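N2152 (Neocallimastix frontalis, PDB 5U22) is a family 39 glycoside hydrolase that probably cleaves rare arabinosyl-containing carbohydrates, using a TIM barrel joined to a beta sandwich. Local coordinates at residues K53-L58 and L91-G96; D253-P258 and T279-P284; H370-K375 and I391-Y396. All coordinates share one frame; numbering follows the deposited sequence.

In the fold
The three contacts follow one another along the chain, and none touches another. Contacts 1 and 2 belong to the TIM barrel, their centres about 21 Å apart. Contact 1 involves a connection leading into barrel strand 98-102. Contact 2 joins two loops at the C-terminal ends of barrel strands, where TIM-barrel glycosidases form their active site. A BTB molecule, probably from the crystallisation liquor, has its nearest atoms about 3 Å from the W281 side chain, so contact 2 probably borders the substrate pocket. Contact 3 pairs two strands of the beta sandwich. Its centre is about 31 Å from those of both other contacts, but its nearest atoms come within about 8 Å of contact 2.

Contact 1 (K53-L58 and L91-G96)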
loop_
_atom_site.group_PDB
_atom_site.type_symbol
_atom_site.label_atom_id
_atom_site.label_comp_id
_atom_site.label_asym_id
_atom_site.label_seq_id
_atom_site.Cartn_x
_atom_site.Cartn_y
_atom_site.Cartn_z
ATOM N N LYS A 53 3.975 -19.447 -7.263
ATOM C CA LYS A 53 4.949 -20.515 -7.079
ATOM C C LYS A 53 6.369 -19.988 -7.253
ATOM O O LYS A 53 7.272 -20.324 -6.470
ATOM C CB LYS A 53 4.645 -21.640 -8.072
ATOM C CG LYS A 53 4.822 -23.050 -7.566
ATOM C CD LYS A 53 4.416 -24.066 -8.649
ATOM C CE LYS A 53 2.940 -24.431 -8.559
ATOM N NZ LYS A 53 2.540 -25.507 -9.523
ATOM N N ASP A 54 6.579 -19.140 -8.257
ATOM C CA ASP A 54 7.911 -18.671 -8.632
ATOM C C ASP A 54 8.197 -17.381 -7.879
ATOM O O ASP A 54 7.938 -16.285 -8.377
ATOM C CB ASP A 54 7.977 -18.476 -10.143
ATOM C CG ASP A 54 9.354 -18.085 -10.637
ATOM O OD1 ASP A 54 10.216 -17.700 -9.819
ATOM O OD2 ASP A 54 9.558 -18.126 -11.872
ATOM N N TYR A 55 8.759 -17.513 -6.673
ATOM C CA TYR A 55 9.070 -16.333 -5.869
ATOM C C TYR A 55 10.074 -15.433 -6.581
ATOM O O TYR A 55 9.912 -14.212 -6.603
ATOM C CB TYR A 55 9.608 -16.738 -4.490
ATOM C CG TYR A 55 9.712 -15.560 -3.525
ATOM C CD1 TYR A 55 10.771 -14.659 -3.596
ATOM C CD2 TYR A 55 8.740 -15.343 -2.557
ATOM C CE1 TYR A 55 10.862 -13.580 -2.733
ATOM C CE2 TYR A 55 8.824 -14.277 -1.690
ATOM C CZ TYR A 55 9.881 -13.398 -1.783
ATOM O OH TYR A 55 9.953 -12.335 -0.925
ATOM N N LYS A 56 11.114 -16.024 -7.180
ATOM C CA LYS A 56 12.203 -15.218 -7.718
ATOM C C LYS A 56 11.774 -14.376 -8.909
ATOM O O LYS A 56 12.318 -13.281 -9.111
ATOM C CB LYS A 56 13.378 -16.115 -8.112
ATOM C CG LYS A 56 13.975 -16.901 -6.945
ATOM C CD LYS A 56 15.201 -17.717 -7.384
ATOM C CE LYS A 56 15.728 -18.578 -6.247
ATOM N NZ LYS A 56 16.229 -17.753 -5.125
ATOM N N SER A 57 10.842 -14.875 -9.730
ATOM C CA SER A 57 10.419 -14.130 -10.910
ATOM C C SER A 57 9.289 -13.161 -10.623
ATOM O O SER A 57 9.225 -12.098 -11.252
ATOM C CB SER A 57 9.958 -15.071 -12.027
ATOM O OG SER A 57 10.992 -15.944 -12.429
ATOM N N LEU A 58 8.399 -13.511 -9.696
ATOM C CA LEU A 58 7.148 -12.792 -9.519
ATOM C C LEU A 58 7.073 -11.952 -8.249
ATOM O O LEU A 58 6.378 -10.939 -8.249
ATOM C CB LEU A 58 5.976 -13.784 -9.554
ATOM C CG LEU A 58 5.880 -14.603 -10.852
ATOM C CD1 LEU A 58 4.712 -15.588 -10.797
ATOM C CD2 LEU A 58 5.757 -13.691 -12.060
ATOM N N LEU A 91 9.109 -14.570 2.692
ATOM C CA LEU A 91 9.554 -13.189 2.527
ATOM C C LEU A 91 10.995 -12.963 2.964
ATOM O O LEU A 91 11.559 -11.910 2.642
ATOM C CB LEU A 91 8.625 -12.245 3.301
ATOM C CG LEU A 91 7.266 -12.024 2.631
ATOM C CD1 LEU A 91 6.302 -11.299 3.574
ATOM C CD2 LEU A 91 7.438 -11.240 1.325
ATOM N N LYS A 92 11.601 -13.908 3.686
ATOM C CA LYS A 92 13.014 -13.765 4.031
ATOM C C LYS A 92 13.888 -13.652 2.796
ATOM O O LYS A 92 14.998 -13.113 2.882
ATOM C CB LYS A 92 13.477 -14.945 4.892
ATOM C CG LYS A 92 12.958 -14.925 6.314
ATOM N N GLU A 93 13.412 -14.147 1.652
ATOM C CA GLU A 93 14.147 -14.001 0.403
ATOM C C GLU A 93 14.180 -12.552 -0.071
ATOM O O GLU A 93 15.038 -12.198 -0.889
ATOM C CB GLU A 93 13.534 -14.913 -0.661
ATOM C CG GLU A 93 14.249 -14.875 -2.000
ATOM C CD GLU A 93 14.035 -16.131 -2.830
ATOM O OE1 GLU A 93 13.103 -16.912 -2.527
ATOM O OE2 GLU A 93 14.811 -16.331 -3.790
ATOM N N SER A 94 13.285 -11.701 0.444
ATOM C CA SER A 94 13.327 -10.253 0.236
ATOM C C SER A 94 13.671 -9.586 1.560
ATOM O O SER A 94 12.767 -9.227 2.331
ATOM C CB SER A 94 11.990 -9.730 -0.296
ATOM O OG SER A 94 11.656 -10.351 -1.515
ATOM N N PRO A 95 14.955 -9.385 1.867
ATOM C CA PRO A 95 15.340 -9.037 3.248
ATOM C C PRO A 95 14.720 -7.758 3.793
ATOM O O PRO A 95 14.594 -7.637 5.018
ATOM C CB PRO A 95 16.870 -8.929 3.160
ATOM C CG PRO A 95 17.223 -9.874 2.077
ATOM C CD PRO A 95 16.125 -9.746 1.050
ATOM N N GLY A 96 14.323 -6.808 2.950
ATOM C CA GLY A 96 13.654 -5.641 3.515
ATOM C C GLY A 96 12.173 -5.810 3.841
ATOM O O GLY A 96 11.604 -4.962 4.536
#
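Y55 OH and S94 OG share a hydrogen bond of 2.7 Å. Either hydroxyl could be the donor. S94 OG lies at the edge of the tyrosine ring, near its plane. Y55 starts helix 55-58, and its CG stands anti to the backbone N (chi1 -170°), which carries the ring across to the 91-96 segment. There the hydroxyl also meets a methyl of L91, with Y55 OH 3.5 Å from L91 CD2.

E93 lies alongside the ring. Its chain is extended and runs past the tyrosine in the opposite direction. E93 CB is 3.6 Å from Y55 CE1, and E93 OE1 is 3.4 Å from Y55 CD1. The carboxylate and ring planes are nearly parallel, 7° apart. The other oxygen, OE2, turns to K56. The lysine chain crosses E93 at about a right angle and bends at its last torsion to bring NZ to the carboxylate. This is a salt bridge, but the modelled separation is too short to be taken literally. The ion pair is exposed to solvent, while Y55 is buried.

Within each segment there are further bonds. D54 is the N-cap of helix 55-58: S57 N donates to D54 OD1 at 2.9 Å, and S57 OG donates to D54 OD2 at 2.7 Å. Both donors come from above the carboxylate plane. In the other segment, L91 to S94 form a type I beta turn, closed by S94 N to L91 O at 2.8 Å.

The contact thus sets the short helix 55-58, ahead of barrel strand 66-70, against the turn between helix 84-91 and strand 98-102. L58 O accepts from W303 NE1 of helix 301-310, and L91 packs on L47.

Contact 2 (D253-P258 and T279-P284); sequences DLEGQP and TWWFVP
Hydrogen bonds to the buried carboxylate of E255 carry this contact. E255 OE2 accepts twice. W281 N reaches its syn lone pair at 2.9 Å, with an N-H...O angle of 160°. T279 OG1 donates at 2.6 Å from the anti side, 27° out of the carboxylate plane. The extended E255 chain, with CG anti to the backbone N (chi1 -169°), carries the carboxylate to T279 OG1 and W281 N. The two donors should limit its rotation. E255 OE1 is held as well: a water donates to it at 2.6 Å and accepts from F282 N at 2.9 Å, and S291 OG is a further hydrogen-bond partner.

The two segments follow strands 242-247 and 275-278, neighbours in the TIM barrel. E255 therefore ties together two successive loops at the C-terminal ends of the barrel strands. A bound BTB, probably from the crystallisation liquor, is hydrogen-bonded to W280 O here, consistent with a place beside the substrate pocket.

Turn geometry shapes the 253-258 side. L254 to Q257 is a type II beta turn, closed by Q257 N to L254 O, with G256 at positive phi. Q257 then caps helix 258-270 through S260 N.

Aromatic rings make other kinds of contact. D253 OD1 sits at the edge of the F282 ring, 3.6 Å from F282 CZ. K381 makes a cation-pi contact with the same ring, and W281 stacks on H252.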
loop_
_atom_site.group_PDB
_atom_site.type_symbol
_atom_site.label_atom_id
_atom_site.label_comp_id
_atom_site.label_asym_id
_atom_site.label_seq_id
_atom_site.Cartn_x
_atom_site.Cartn_y
_atom_site.Cartn_z
ATOM N N ASP A 253 -13.060 -4.066 -9.677
ATOM C CA ASP A 253 -12.390 -4.592 -10.859
ATOM C C ASP A 253 -11.116 -3.827 -11.208
ATOM O O ASP A 253 -10.344 -4.295 -12.050
ATOM C CB ASP A 253 -13.352 -4.581 -12.048
ATOM C CG ASP A 253 -14.498 -5.550 -11.874
ATOM O OD1 ASP A 253 -14.322 -6.567 -11.158
ATOM O OD2 ASP A 253 -15.574 -5.302 -12.465
ATOM N N LEU A 254 -10.882 -2.681 -10.585
ATOM C CA LEU A 254 -9.671 -1.901 -10.809
ATOM C C LEU A 254 -8.558 -2.251 -9.825
ATOM O O LEU A 254 -7.508 -1.591 -9.834
ATOM C CB LEU A 254 -9.984 -0.402 -10.726
ATOM C CG LEU A 254 -11.031 0.175 -11.693
ATOM C CD1 LEU A 254 -10.773 1.655 -11.974
ATOM C CD2 LEU A 254 -11.145 -0.614 -12.994
ATOM N N GLU A 255 -8.767 -3.256 -8.978
ATOM C CA GLU A 255 -7.698 -3.751 -8.122
ATOM C C GLU A 255 -6.494 -4.113 -8.981
ATOM O O GLU A 255 -6.624 -4.811 -9.990
ATOM C CB GLU A 255 -8.186 -4.977 -7.333
ATOM C CG GLU A 255 -7.269 -5.430 -6.206
ATOM C CD GLU A 255 -7.779 -6.686 -5.527
ATOM O OE1 GLU A 255 -7.360 -7.800 -5.935
ATOM O OE2 GLU A 255 -8.632 -6.555 -4.618
ATOM N N GLY A 256 -5.326 -3.596 -8.610
ATOM C CA GLY A 256 -4.154 -3.871 -9.419
ATOM C C GLY A 256 -4.088 -3.182 -10.769
ATOM O O GLY A 256 -3.180 -3.482 -11.549
ATOM N N GLN A 257 -5.002 -2.273 -11.083
ATOM C CA GLN A 257 -4.913 -1.576 -12.369
ATOM C C GLN A 257 -3.846 -0.490 -12.305
ATOM O O GLN A 257 -3.825 0.290 -11.343
ATOM C CB GLN A 257 -6.262 -0.950 -12.742
ATOM C CG GLN A 257 -6.255 -0.218 -14.095
ATOM C CD GLN A 257 -7.357 0.812 -14.201
ATOM O OE1 GLN A 257 -7.331 1.827 -13.504
ATOM N NE2 GLN A 257 -8.343 0.558 -15.070
ATOM N N PRO A 258 -2.971 -0.382 -13.313
ATOM C CA PRO A 258 -1.924 0.661 -13.262
ATOM C C PRO A 258 -2.452 2.078 -13.062
ATOM O O PRO A 258 -1.964 2.794 -12.182
ATOM C CB PRO A 258 -1.212 0.501 -14.613
ATOM C CG PRO A 258 -1.492 -0.938 -15.029
ATOM C CD PRO A 258 -2.893 -1.201 -14.534
ATOM N N THR A 279 -6.078 -4.414 -1.739
ATOM C CA THR A 279 -7.175 -5.268 -1.307
ATOM C C THR A 279 -7.014 -6.699 -1.808
ATOM O O THR A 279 -6.165 -7.018 -2.652
ATOM C CB THR A 279 -8.519 -4.733 -1.819
ATOM O OG1 THR A 279 -8.396 -4.369 -3.209
ATOM C CG2 THR A 279 -8.974 -3.535 -0.999
ATOM N N TRP A 280 -7.865 -7.573 -1.259
ATOM C CA TRP A 280 -8.084 -8.937 -1.759
ATOM C C TRP A 280 -9.584 -9.068 -1.987
ATOM O O TRP A 280 -10.298 -9.670 -1.179
ATOM C CB TRP A 280 -7.570 -9.971 -0.776
ATOM C CG TRP A 280 -7.773 -11.397 -1.224
ATOM C CD1 TRP A 280 -7.578 -11.910 -2.478
ATOM C CD2 TRP A 280 -8.218 -12.484 -0.409
ATOM N NE1 TRP A 280 -7.851 -13.255 -2.484
ATOM C CE2 TRP A 280 -8.262 -13.630 -1.228
ATOM C CE3 TRP A 280 -8.582 -12.598 0.940
ATOM C CZ2 TRP A 280 -8.653 -14.875 -0.742
ATOM C CZ3 TRP A 280 -8.962 -13.832 1.422
ATOM C CH2 TRP A 280 -8.995 -14.957 0.586
ATOM N N TRP A 281 -10.072 -8.482 -3.081
ATOM C CA TRP A 281 -11.501 -8.568 -3.356
ATOM C C TRP A 281 -11.913 -9.895 -3.974
ATOM O O TRP A 281 -13.081 -10.274 -3.853
ATOM C CB TRP A 281 -11.953 -7.439 -4.289
ATOM C CG TRP A 281 -12.229 -6.150 -3.595
ATOM C CD1 TRP A 281 -11.599 -4.959 -3.803
ATOM C CD2 TRP A 281 -13.204 -5.917 -2.577
ATOM N NE1 TRP A 281 -12.131 -3.994 -2.985
ATOM C CE2 TRP A 281 -13.120 -4.558 -2.223
ATOM C CE3 TRP A 281 -14.160 -6.721 -1.944
ATOM C CZ2 TRP A 281 -13.938 -3.988 -1.254
ATOM C CZ3 TRP A 281 -14.970 -6.155 -0.989
ATOM C CH2 TRP A 281 -14.856 -4.799 -0.650
ATOM N N PHE A 282 -10.999 -10.603 -4.633
ATOM C CA PHE A 282 -11.348 -11.795 -5.403
ATOM C C PHE A 282 -10.880 -13.022 -4.632
ATOM O O PHE A 282 -9.804 -13.572 -4.867
ATOM C CB PHE A 282 -10.780 -11.673 -6.791
ATOM C CG PHE A 282 -11.293 -10.461 -7.475
ATOM C CD1 PHE A 282 -12.601 -10.423 -7.917
ATOM C CD2 PHE A 282 -10.526 -9.307 -7.544
ATOM C CE1 PHE A 282 -13.119 -9.271 -8.492
ATOM C CE2 PHE A 282 -11.037 -8.164 -8.117
ATOM C CZ PHE A 282 -12.345 -8.151 -8.597
ATOM N N VAL A 283 -11.721 -13.431 -3.690
ATOM C CA VAL A 283 -11.431 -14.502 -2.744
ATOM C C VAL A 283 -11.104 -15.819 -3.445
ATOM O O VAL A 283 -10.242 -16.557 -2.945
ATOM C CB VAL A 283 -12.596 -14.636 -1.750
ATOM C CG1 VAL A 283 -12.405 -15.836 -0.841
ATOM C CG2 VAL A 283 -12.687 -13.383 -0.900
ATOM N N PRO A 284 -11.706 -16.167 -4.591
ATOM C CA PRO A 284 -11.263 -17.390 -5.289
ATOM C C PRO A 284 -9.810 -17.383 -5.735
ATOM O O PRO A 284 -9.289 -18.457 -6.056
ATOM C CB PRO A 284 -12.198 -17.465 -6.506
ATOM C CG PRO A 284 -13.440 -16.797 -6.045
ATOM C CD PRO A 284 -12.949 -15.648 -5.196
HETATM O O HOH W 1 -8.189 -10.158 -5.098
#

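Contact 3 (H370-K375 and I391-Y396); sequences HVKVEK and IFEKNY
This is an antiparallel pairing of consecutive strands, 368-376 and 389-397, in the beta sandwich. V371 and K394 form a hydrogen-bonded pair, with V371 N to K394 O at 2.8 Å and K394 N to V371 O at 3.0 Å. I391 and F392 both face V373 in a classic beta bulge. V373 N donates to F392 O, and I391 N to V373 O.

On the face carrying H370, K372 and E393, the imidazole uses both nitrogens. Its CG stands anti to the backbone N (chi1 -173°), which carries the ring across to E393 and N395. H370 ND1 donates to N395 OD1 at 2.7 Å, and H370 NE2 to E393 OE2 at 2.6 Å, on its anti side. Both acceptors lie near the ring plane, which fixes the ring's rotation. With both nitrogens donating beside a carboxylate, the histidine is probably protonated. With an alanine here, E393 OE2 and N395 OD1 would each probably lose an N-H donor, and both side chains would turn more freely. A water links E393 OE1 to K372 NZ.

On the other face, which K394 shares, contacts are mostly apolar. V373 CG2 makes a CH-pi contact over the F392 ring, and V371 CG2 packs 3.4 Å from Y396 CD1.

Strand 415-422 pairs with the far edge of 368-376, where E374 has a salt bridge to R417. V371 and V373 pack on I418, and strand 403-408 meets V373 and Y396 through V405.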
loop_
_atom_site.group_PDB
_atom_site.type_symbol
_atom_site.label_atom_id
_atom_site.label_comp_id
_atom_site.label_asym_id
_atom_site.label_seq_id
_atom_site.Cartn_x
_atom_site.Cartn_y
_atom_site.Cartn_z
ATOM N N HIS A 370 18.270 12.780 -21.373
ATOM C CA HIS A 370 17.683 11.724 -22.185
ATOM C C HIS A 370 16.369 11.278 -21.548
ATOM O O HIS A 370 16.350 10.874 -20.380
ATOM C CB HIS A 370 18.640 10.548 -22.322
ATOM C CG HIS A 370 18.150 9.515 -23.277
ATOM N ND1 HIS A 370 18.111 9.727 -24.639
ATOM C CD2 HIS A 370 17.623 8.287 -23.068
ATOM C CE1 HIS A 370 17.603 8.662 -25.232
ATOM N NE2 HIS A 370 17.310 7.769 -24.302
ATOM N N VAL A 371 15.276 11.356 -22.305
ATOM C CA VAL A 371 13.933 11.110 -21.779
ATOM C C VAL A 371 13.335 9.904 -22.489
ATOM O O VAL A 371 13.153 9.923 -23.710
ATOM C CB VAL A 371 13.028 12.340 -21.940
ATOM C CG1 VAL A 371 11.626 12.047 -21.416
ATOM C CG2 VAL A 371 13.651 13.526 -21.211
ATOM N N LYS A 372 13.029 8.860 -21.729
ATOM C CA LYS A 372 12.309 7.712 -22.251
ATOM C C LYS A 372 10.927 7.686 -21.618
ATOM O O LYS A 372 10.804 7.709 -20.389
ATOM C CB LYS A 372 13.061 6.416 -21.961
ATOM C CG LYS A 372 12.324 5.159 -22.396
ATOM C CD LYS A 372 13.188 3.943 -22.107
ATOM C CE LYS A 372 12.605 2.659 -22.682
ATOM N NZ LYS A 372 13.462 1.480 -22.322
ATOM N N VAL A 373 9.897 7.657 -22.454
ATOM C CA VAL A 373 8.508 7.697 -22.008
ATOM C C VAL A 373 7.874 6.356 -22.361
ATOM O O VAL A 373 7.893 5.944 -23.526
ATOM C CB VAL A 373 7.753 8.870 -22.657
ATOM C CG1 VAL A 373 6.322 8.930 -22.156
ATOM C CG2 VAL A 373 8.480 10.180 -22.366
ATOM N N GLU A 374 7.327 5.668 -21.360
ATOM C CA GLU A 374 6.747 4.346 -21.559
ATOM C C GLU A 374 5.323 4.293 -21.020
ATOM O O GLU A 374 4.924 5.095 -20.171
ATOM C CB GLU A 374 7.556 3.250 -20.858
ATOM C CG GLU A 374 9.019 3.261 -21.147
ATOM C CD GLU A 374 9.752 2.252 -20.288
ATOM O OE1 GLU A 374 9.567 1.046 -20.529
ATOM O OE2 GLU A 374 10.476 2.665 -19.360
ATOM N N LYS A 375 4.569 3.301 -21.496
ATOM C CA LYS A 375 3.239 3.026 -20.968
ATOM C C LYS A 375 3.060 1.531 -20.757
ATOM O O LYS A 375 3.683 0.707 -21.434
ATOM C CB LYS A 375 2.129 3.543 -21.891
ATOM C CG LYS A 375 2.066 2.861 -23.253
ATOM C CD LYS A 375 0.897 3.406 -24.058
ATOM C CE LYS A 375 0.942 2.950 -25.520
ATOM N NZ LYS A 375 0.821 1.478 -25.647
ATOM N N ILE A 391 6.694 4.697 -25.788
ATOM C CA ILE A 391 5.991 5.668 -26.627
ATOM C C ILE A 391 6.982 6.442 -27.490
ATOM O O ILE A 391 6.841 6.515 -28.715
ATOM C CB ILE A 391 5.157 6.623 -25.754
ATOM C CG1 ILE A 391 4.210 5.832 -24.846
ATOM C CG2 ILE A 391 4.392 7.609 -26.628
ATOM C CD1 ILE A 391 3.359 6.722 -23.957
ATOM N N PHE A 392 7.987 7.042 -26.862
ATOM C CA PHE A 392 9.060 7.719 -27.573
ATOM C C PHE A 392 10.235 7.887 -26.619
ATOM O O PHE A 392 10.099 7.744 -25.400
ATOM C CB PHE A 392 8.618 9.073 -28.154
ATOM C CG PHE A 392 8.301 10.138 -27.119
ATOM C CD1 PHE A 392 9.301 10.957 -26.614
ATOM C CD2 PHE A 392 7.002 10.367 -26.724
ATOM C CE1 PHE A 392 9.015 11.949 -25.691
ATOM C CE2 PHE A 392 6.704 11.353 -25.798
ATOM C CZ PHE A 392 7.708 12.146 -25.277
ATOM N N GLU A 393 11.392 8.192 -27.201
ATOM C CA GLU A 393 12.634 8.351 -26.454
ATOM C C GLU A 393 13.499 9.363 -27.191
ATOM O O GLU A 393 13.815 9.150 -28.362
ATOM C CB GLU A 393 13.340 6.996 -26.339
ATOM C CG GLU A 393 14.640 7.008 -25.609
ATOM C CD GLU A 393 15.116 5.608 -25.264
ATOM O OE1 GLU A 393 14.530 4.625 -25.781
ATOM O OE2 GLU A 393 16.064 5.498 -24.462
ATOM N N LYS A 394 13.863 10.466 -26.535
ATOM C CA LYS A 394 14.682 11.479 -27.189
ATOM C C LYS A 394 15.323 12.366 -26.131
ATOM O O LYS A 394 14.982 12.305 -24.945
ATOM C CB LYS A 394 13.864 12.317 -28.180
ATOM C CG LYS A 394 12.838 13.219 -27.523
ATOM C CD LYS A 394 12.091 14.040 -28.557
ATOM C CE LYS A 394 11.056 14.944 -27.892
ATOM N NZ LYS A 394 10.151 15.582 -28.884
ATOM N N ASN A 395 16.256 13.201 -26.581
ATOM C CA ASN A 395 16.926 14.135 -25.690
ATOM C C ASN A 395 16.139 15.433 -25.617
ATOM O O ASN A 395 15.548 15.876 -26.608
ATOM C CB ASN A 395 18.359 14.419 -26.158
ATOM C CG ASN A 395 19.287 13.207 -26.015
ATOM O OD1 ASN A 395 18.978 12.229 -25.319
ATOM N ND2 ASN A 395 20.439 13.281 -26.671
ATOM N N TYR A 396 16.113 16.026 -24.427
ATOM C CA TYR A 396 15.486 17.317 -24.187
ATOM C C TYR A 396 16.547 18.304 -23.730
ATOM O O TYR A 396 17.342 17.992 -22.835
ATOM C CB TYR A 396 14.406 17.220 -23.108
ATOM C CG TYR A 396 13.074 16.663 -23.563
ATOM C CD1 TYR A 396 12.947 15.338 -23.956
ATOM C CD2 TYR A 396 11.936 17.464 -23.573
ATOM C CE1 TYR A 396 11.730 14.828 -24.360
ATOM C CE2 TYR A 396 10.709 16.961 -23.976
ATOM C CZ TYR A 396 10.610 15.645 -24.362
ATOM O OH TYR A 396 9.392 15.145 -24.765
HETATM O O HOH W 2 15.148 2.028 -24.951
#